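Local coordinates for protein aclacinomycin-N/aclacinomycin-A oxidase (Streptomyces galilaeus, PDB 2IPI) that oxidises the terminal sugar of aclacinomycin antibiotics in two successive steps, using a bicovalently bound FAD and molecular oxygen, at residues Val61-Ala65 and Ser107-Gln111. Sequence-based numbering, arbitrary orientation.
Sequences VVHTA and SQMRQ
M109 lays its side chain along the backbone of V62, H63 and T64, and this is the tightly packed half of the contact. Its CG rests 3.4 Å from V62 O. Its SD reaches V62 CG2 at 3.8 Å, while CE ends against T64 CA. The chain is extended from CA to SD (chi2 180°) and then turns about the CG-SD bond (chi3 66°), swinging the methyl CE toward the T64 backbone, just where helix 65-78 begins. Long, flexible and apolar, methionine suits a buried site walled partly by main chain; T223 of strand 221-227 also touches it. Beta-branched V62 supplies a compact methyl beside the sulfur.

The other half is looser and faces solvent. The side chain of exposed Q108 meets the other loop through its methylenes, while its polar amide fits an exposed rim: CG meets V61 CG1 at 3.6 Å, and CB approaches the H63 ring obliquely. Histidine offers Q108 a flat ring and Q67 a hydrogen-bonding ND1. One water links the two loops, donating to V62 O (2.6 Å) and accepting from Q108 N (2.9 Å).

T64 is the N-cap, a place suited to threonine's hydroxyl, its OG1 accepting from Q67 N. The contact thus joins loops following the neighbouring parallel strands 58-61 and 102-105 of the mixed four-stranded sheet in the PCMH-type FAD-binding domain.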
ATOM      1  N   VAL A  61      18.442 -11.083 -13.513  1.00 11.72           N
ATOM      2  CA  VAL A  61      17.879 -11.826 -12.378  1.00 11.96           C
ATOM      3  C   VAL A  61      18.957 -12.053 -11.322  1.00  6.90           C
ATOM      4  O   VAL A  61      19.784 -12.957 -11.517  1.00 11.38           O
ATOM      5  CB  VAL A  61      17.229 -13.123 -12.879  1.00 12.62           C
ATOM      6  CG1 VAL A  61      16.609 -13.881 -11.724  1.00 16.62           C
ATOM      7  CG2 VAL A  61      16.165 -12.777 -13.918  1.00 12.71           C
ATOM      8  N   VAL A  62      18.891 -11.233 -10.288  1.00  5.36           N
ATOM      9  CA  VAL A  62      19.828 -11.107  -9.188  1.00  5.94           C
ATOM     10  C   VAL A  62      19.566 -12.081  -8.025  1.00 10.89           C
ATOM     11  O   VAL A  62      18.419 -12.470  -7.742  1.00 12.28           O
ATOM     12  CB  VAL A  62      19.825  -9.688  -8.573  1.00  9.08           C
ATOM     13  CG1 VAL A  62      20.427  -8.654  -9.514  1.00  5.18           C
ATOM     14  CG2 VAL A  62      18.422  -9.264  -8.172  1.00 12.37           C
ATOM     15  N   HIS A  63      20.650 -12.440  -7.348  1.00  8.54           N
ATOM     16  CA  HIS A  63      20.627 -13.383  -6.223  1.00 10.18           C
ATOM     17  C   HIS A  63      21.400 -12.826  -5.037  1.00 13.09           C
ATOM     18  O   HIS A  63      21.329 -13.360  -3.918  1.00 10.61           O
ATOM     19  CB  HIS A  63      21.207 -14.733  -6.641  1.00 10.93           C
ATOM     20  CG  HIS A  63      20.623 -15.262  -7.916  1.00 13.20           C
ATOM     21  ND1 HIS A  63      21.097 -14.947  -9.178  1.00 12.01           N
ATOM     22  CD2 HIS A  63      19.578 -16.093  -8.114  1.00  9.69           C
ATOM     23  CE1 HIS A  63      20.376 -15.551 -10.098  1.00 12.36           C
ATOM     24  NE2 HIS A  63      19.446 -16.265  -9.483  1.00 12.31           N
ATOM     25  N   THR A  64      22.198 -11.757  -5.215  1.00 10.37           N
ATOM     26  CA  THR A  64      22.862 -11.145  -4.057  1.00 10.37           C
ATOM     27  C   THR A  64      23.072  -9.650  -4.296  1.00 10.73           C
ATOM     28  O   THR A  64      23.067  -9.186  -5.439  1.00 11.59           O
ATOM     29  CB  THR A  64      24.247 -11.726  -3.679  1.00 11.91           C
ATOM     30  OG1 THR A  64      25.139 -11.483  -4.786  1.00  9.81           O
ATOM     31  CG2 THR A  64      24.257 -13.227  -3.467  1.00 12.86           C
ATOM     32  N   ALA A  65      23.286  -8.916  -3.207  1.00  8.87           N
ATOM     33  CA  ALA A  65      23.496  -7.474  -3.261  1.00 13.47           C
ATOM     34  C   ALA A  65      24.668  -7.165  -4.179  1.00 14.03           C
ATOM     35  O   ALA A  65      24.632  -6.227  -4.980  1.00 15.89           O
ATOM     36  CB  ALA A  65      23.709  -6.917  -1.873  1.00  9.03           C
ATOM     37  N   SER A 107      13.002 -11.309  -7.557  1.00 12.90           N
ATOM     38  CA  SER A 107      12.058 -12.350  -7.142  1.00 14.21           C
ATOM     39  C   SER A 107      12.737 -13.633  -6.692  1.00 16.90           C
ATOM     40  O   SER A 107      12.098 -14.463  -6.035  1.00 12.38           O
ATOM     41  CB  SER A 107      11.108 -12.643  -8.304  1.00 15.77           C
ATOM     42  OG  SER A 107      11.824 -13.235  -9.380  1.00 13.51           O
ATOM     43  N   GLN A 108      14.015 -13.802  -7.022  1.00 17.05           N
ATOM     44  CA  GLN A 108      14.775 -14.960  -6.554  1.00 16.19           C
ATOM     45  C   GLN A 108      15.346 -14.720  -5.155  1.00 15.30           C
ATOM     46  O   GLN A 108      15.902 -15.628  -4.519  1.00 21.73           O
ATOM     47  CB  GLN A 108      15.900 -15.313  -7.528  1.00 20.56           C
ATOM     48  CG  GLN A 108      15.524 -15.827  -8.898  1.00 22.55           C
ATOM     49  CD  GLN A 108      14.771 -17.133  -8.896  1.00 22.41           C
ATOM     50  OE1 GLN A 108      13.844 -17.296  -8.099  1.00 23.03           O
ATOM     51  NE2 GLN A 108      15.125 -18.094  -9.748  1.00 26.72           N
ATOM     52  N   MET A 109      15.211 -13.522  -4.610  1.00 10.98           N
ATOM     53  CA  MET A 109      15.774 -13.157  -3.319  1.00  9.85           C
ATOM     54  C   MET A 109      14.716 -12.966  -2.244  1.00 13.34           C
ATOM     55  O   MET A 109      14.285 -11.822  -2.093  1.00 19.04           O
ATOM     56  CB  MET A 109      16.570 -11.844  -3.447  1.00 13.82           C
ATOM     57  CG  MET A 109      17.726 -11.909  -4.426  1.00  7.55           C
ATOM     58  SD  MET A 109      18.615 -10.317  -4.535  1.00 13.01           S
ATOM     59  CE  MET A 109      19.290 -10.266  -2.864  1.00  5.55           C
ATOM     60  N   ARG A 110      14.314 -14.014  -1.531  1.00 13.31           N
ATOM     61  CA  ARG A 110      13.180 -14.011  -0.627  1.00 14.18           C
ATOM     62  C   ARG A 110      13.507 -14.697   0.714  1.00 15.66           C
ATOM     63  O   ARG A 110      12.589 -15.233   1.339  1.00 17.65           O
ATOM     64  CB  ARG A 110      11.934 -14.739  -1.116  1.00 18.99           C
ATOM     65  CG  ARG A 110      11.482 -14.694  -2.547  1.00 18.56           C
ATOM     66  CD  ARG A 110      10.228 -15.570  -2.697  1.00 21.53           C
ATOM     67  NE  ARG A 110       9.925 -15.807  -4.079  1.00 22.06           N
ATOM     68  CZ  ARG A 110       8.850 -15.793  -4.814  1.00 19.42           C
ATOM     69  NH1 ARG A 110       7.638 -15.526  -4.332  1.00 13.50           N
ATOM     70  NH2 ARG A 110       9.038 -16.078  -6.098  1.00 21.51           N
ATOM     71  N   GLN A 111      14.758 -14.640   1.091  1.00 11.66           N
ATOM     72  CA  GLN A 111      15.253 -15.143   2.367  1.00  8.38           C
ATOM     73  C   GLN A 111      14.688 -14.339   3.533  1.00 11.50           C
ATOM     74  O   GLN A 111      14.572 -13.122   3.536  1.00 15.25           O
ATOM     75  CB  GLN A 111      16.783 -15.111   2.396  1.00 15.80           C
TER
HETATM   76  O   HOH W   1      15.939 -12.316  -8.550  1.00  7.27           O